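PDB 5B0V: matrix protein VP40 from Lake Victoria marburgvirus, which drives assembly and budding of the virus particle at the host membrane, where its dimers reorganise into multimers, and antagonises host interferon signalling. Local coordinates for residues Trp97-Gly101 with Asn156-Ile160. Numbering follows the deposited sequence.
Sequences WLPLG and NQAFI
Two outermost strands of different β-sheets pack here through side chains and, from 97-101, backbone carbonyls as well, without a direct hydrogen bond. Residues 97-101 lie on strand 91-104, which borders the four-stranded mixed sheet; residues 156-160 form the last strand of the antiparallel sheet 122-128/133-139/156-160. The segment axes approach to 8.6 Å, with 130° between their N-to-C directions, obliquely antiparallel. CA atoms of Leu98 and Phe159 are 7.7 Å apart, those of Leu100 and Gln157 7.4 Å, too far for backbone pairing. Segment 156-160 is extended, and in its regular alternation Gln157 and Phe159 point toward 97-101, whereas Asn156, Ala158 and Ile160 do not reach it.

Phe159 (chi1 m, chi2 near 90°) makes the main contact. Leu98, mt, puts its CD2 over one ring face in a CH-pi contact, 3.6 Å from the centroid and 13° off the normal, with Leu98 CB 3.5 Å from Phe159 CZ. Pro99 O lies at the ring edge, 3.3 Å from Phe159 CZ, and Pro99 CD is 4.1 Å from Phe159 CE2. Phe159 thereby sits between the two sheets, which pack as the β-sandwich of the VP40 N-terminal domain. Leu100 (phi/psi -115/-14) leaves extended geometry before Gly101 (140/166), and both face Phe75 of strand 72-83 in a classic β bulge; at Gly101's angles a CB would collide with the preceding carbonyl. Gln157 folds its side chain (chi1 t, chi2 and chi3 near 80°) so that one water donates to Leu100 O (2.8 Å from the water oxygen) and to Gln157 OE1 (2.5 Å), bridging the sheets.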
ATOM      1  N   TRP A  97     -17.689   7.072  -5.089  1.00 30.03           N
ATOM      2  CA  TRP A  97     -16.526   6.804  -5.939  1.00 29.25           C
ATOM      3  C   TRP A  97     -15.766   8.069  -6.267  1.00 28.46           C
ATOM      4  O   TRP A  97     -16.306   8.979  -6.853  1.00 28.93           O
ATOM      5  CB  TRP A  97     -17.005   6.126  -7.215  1.00 29.12           C
ATOM      6  CG  TRP A  97     -17.471   4.730  -6.911  1.00 30.02           C
ATOM      7  CD1 TRP A  97     -16.705   3.596  -6.939  1.00 30.28           C
ATOM      8  CD2 TRP A  97     -18.780   4.323  -6.490  1.00 30.37           C
ATOM      9  NE1 TRP A  97     -17.468   2.507  -6.585  1.00 30.86           N
ATOM     10  CE2 TRP A  97     -18.743   2.926  -6.316  1.00 30.84           C
ATOM     11  CE3 TRP A  97     -19.987   4.998  -6.268  1.00 31.44           C
ATOM     12  CZ2 TRP A  97     -19.861   2.184  -5.926  1.00 32.06           C
ATOM     13  CZ3 TRP A  97     -21.124   4.250  -5.872  1.00 32.50           C
ATOM     14  CH2 TRP A  97     -21.040   2.858  -5.708  1.00 32.66           C
ATOM     15  N   LEU A  98     -14.492   8.088  -5.906  1.00 28.49           N
ATOM     16  CA  LEU A  98     -13.690   9.297  -5.894  1.00 28.39           C
ATOM     17  C   LEU A  98     -12.429   9.107  -6.734  1.00 27.62           C
ATOM     18  O   LEU A  98     -11.423   8.575  -6.264  1.00 28.28           O
ATOM     19  CB  LEU A  98     -13.321   9.618  -4.443  1.00 29.26           C
ATOM     20  CG  LEU A  98     -14.548   9.728  -3.519  1.00 30.54           C
ATOM     21  CD1 LEU A  98     -14.168   9.668  -2.052  1.00 31.33           C
ATOM     22  CD2 LEU A  98     -15.312  10.997  -3.787  1.00 30.57           C
ATOM     23  N   PRO A  99     -12.483   9.480  -8.009  1.00 26.78           N
ATOM     24  CA  PRO A  99     -11.281   9.413  -8.840  1.00 25.94           C
ATOM     25  C   PRO A  99     -10.194  10.312  -8.294  1.00 25.90           C
ATOM     26  O   PRO A  99     -10.494  11.400  -7.828  1.00 26.56           O
ATOM     27  CB  PRO A  99     -11.764   9.959 -10.170  1.00 25.54           C
ATOM     28  CG  PRO A  99     -13.188   9.567 -10.197  1.00 26.08           C
ATOM     29  CD  PRO A  99     -13.695   9.688  -8.803  1.00 26.47           C
ATOM     30  N   LEU A 100      -8.951   9.866  -8.334  1.00 25.90           N
ATOM     31  CA  LEU A 100      -7.819  10.701  -7.922  1.00 26.78           C
ATOM     32  C   LEU A 100      -6.891  11.017  -9.066  1.00 26.56           C
ATOM     33  O   LEU A 100      -6.029  11.857  -8.908  1.00 27.45           O
ATOM     34  CB  LEU A 100      -6.967   9.987  -6.882  1.00 27.64           C
ATOM     35  CG  LEU A 100      -7.684   9.402  -5.665  1.00 28.10           C
ATOM     36  CD1 LEU A 100      -6.649   8.650  -4.850  1.00 28.94           C
ATOM     37  CD2 LEU A 100      -8.338  10.487  -4.830  1.00 28.37           C
ATOM     38  N   GLY A 101      -7.021  10.306 -10.185  1.00 26.09           N
ATOM     39  CA  GLY A 101      -6.172  10.535 -11.329  1.00 25.66           C
ATOM     40  C   GLY A 101      -5.720   9.300 -12.064  1.00 25.75           C
ATOM     41  O   GLY A 101      -5.799   8.175 -11.568  1.00 26.19           O
ATOM     42  N   ASN A 156      -4.962  16.853  -0.511  1.00 39.40           N
ATOM     43  CA  ASN A 156      -6.427  16.854  -0.536  1.00 39.86           C
ATOM     44  C   ASN A 156      -6.979  16.826  -1.962  1.00 39.46           C
ATOM     45  O   ASN A 156      -6.282  17.121  -2.921  1.00 40.63           O
ATOM     46  CB  ASN A 156      -6.967  18.076   0.179  1.00 41.84           C
ATOM     47  CG  ASN A 156      -6.944  19.298  -0.699  1.00 42.89           C
ATOM     48  OD1 ASN A 156      -7.959  19.668  -1.288  1.00 45.00           O
ATOM     49  ND2 ASN A 156      -5.784  19.914  -0.819  1.00 43.82           N
ATOM     50  N   GLN A 157      -8.257  16.515  -2.079  1.00 39.26           N
ATOM     51  CA  GLN A 157      -8.929  16.476  -3.359  1.00 39.07           C
ATOM     52  C   GLN A 157     -10.423  16.791  -3.163  1.00 38.78           C
ATOM     53  O   GLN A 157     -11.092  16.198  -2.317  1.00 38.44           O
ATOM     54  CB  GLN A 157      -8.744  15.081  -3.948  1.00 40.01           C
ATOM     55  CG  GLN A 157      -9.568  14.754  -5.184  1.00 40.49           C
ATOM     56  CD  GLN A 157      -8.908  15.260  -6.440  1.00 40.57           C
ATOM     57  OE1 GLN A 157      -8.014  14.620  -6.957  1.00 43.10           O
ATOM     58  NE2 GLN A 157      -9.353  16.397  -6.938  1.00 39.78           N
ATOM     59  N   ALA A 158     -10.940  17.721  -3.958  1.00 38.38           N
ATOM     60  CA  ALA A 158     -12.338  18.138  -3.872  1.00 37.98           C
ATOM     61  C   ALA A 158     -13.202  17.494  -4.950  1.00 37.18           C
ATOM     62  O   ALA A 158     -12.721  17.151  -6.031  1.00 34.98           O
ATOM     63  CB  ALA A 158     -12.424  19.639  -3.965  1.00 39.20           C
ATOM     64  N   PHE A 159     -14.485  17.323  -4.646  1.00 38.48           N
ATOM     65  CA  PHE A 159     -15.452  16.794  -5.607  1.00 39.66           C
ATOM     66  C   PHE A 159     -16.698  17.618  -5.466  1.00 44.34           C
ATOM     67  O   PHE A 159     -17.024  18.012  -4.344  1.00 47.85           O
ATOM     68  CB  PHE A 159     -15.778  15.345  -5.291  1.00 38.13           C
ATOM     69  CG  PHE A 159     -14.592  14.457  -5.338  1.00 36.55           C
ATOM     70  CD1 PHE A 159     -13.807  14.243  -4.219  1.00 36.64           C
ATOM     71  CD2 PHE A 159     -14.230  13.870  -6.519  1.00 35.92           C
ATOM     72  CE1 PHE A 159     -12.682  13.448  -4.287  1.00 35.60           C
ATOM     73  CE2 PHE A 159     -13.115  13.068  -6.597  1.00 35.41           C
ATOM     74  CZ  PHE A 159     -12.339  12.857  -5.482  1.00 35.24           C
ATOM     75  N   ILE A 160     -17.396  17.894  -6.567  1.00 46.42           N
ATOM     76  CA  ILE A 160     -18.726  18.505  -6.444  1.00 49.74           C
ATOM     77  C   ILE A 160     -19.551  17.534  -5.624  1.00 49.10           C
ATOM     78  O   ILE A 160     -19.478  16.331  -5.816  1.00 47.42           O
ATOM     79  CB  ILE A 160     -19.420  18.778  -7.800  1.00 52.25           C
ATOM     80  CG1 ILE A 160     -18.787  19.982  -8.519  1.00 56.29           C
ATOM     81  CG2 ILE A 160     -20.880  19.123  -7.615  1.00 54.33           C
ATOM     82  CD1 ILE A 160     -17.564  19.666  -9.383  1.00 56.06           C
TER
HETATM   83  O   HOH W   1      -6.065  13.079  -6.400  1.00 17.26           O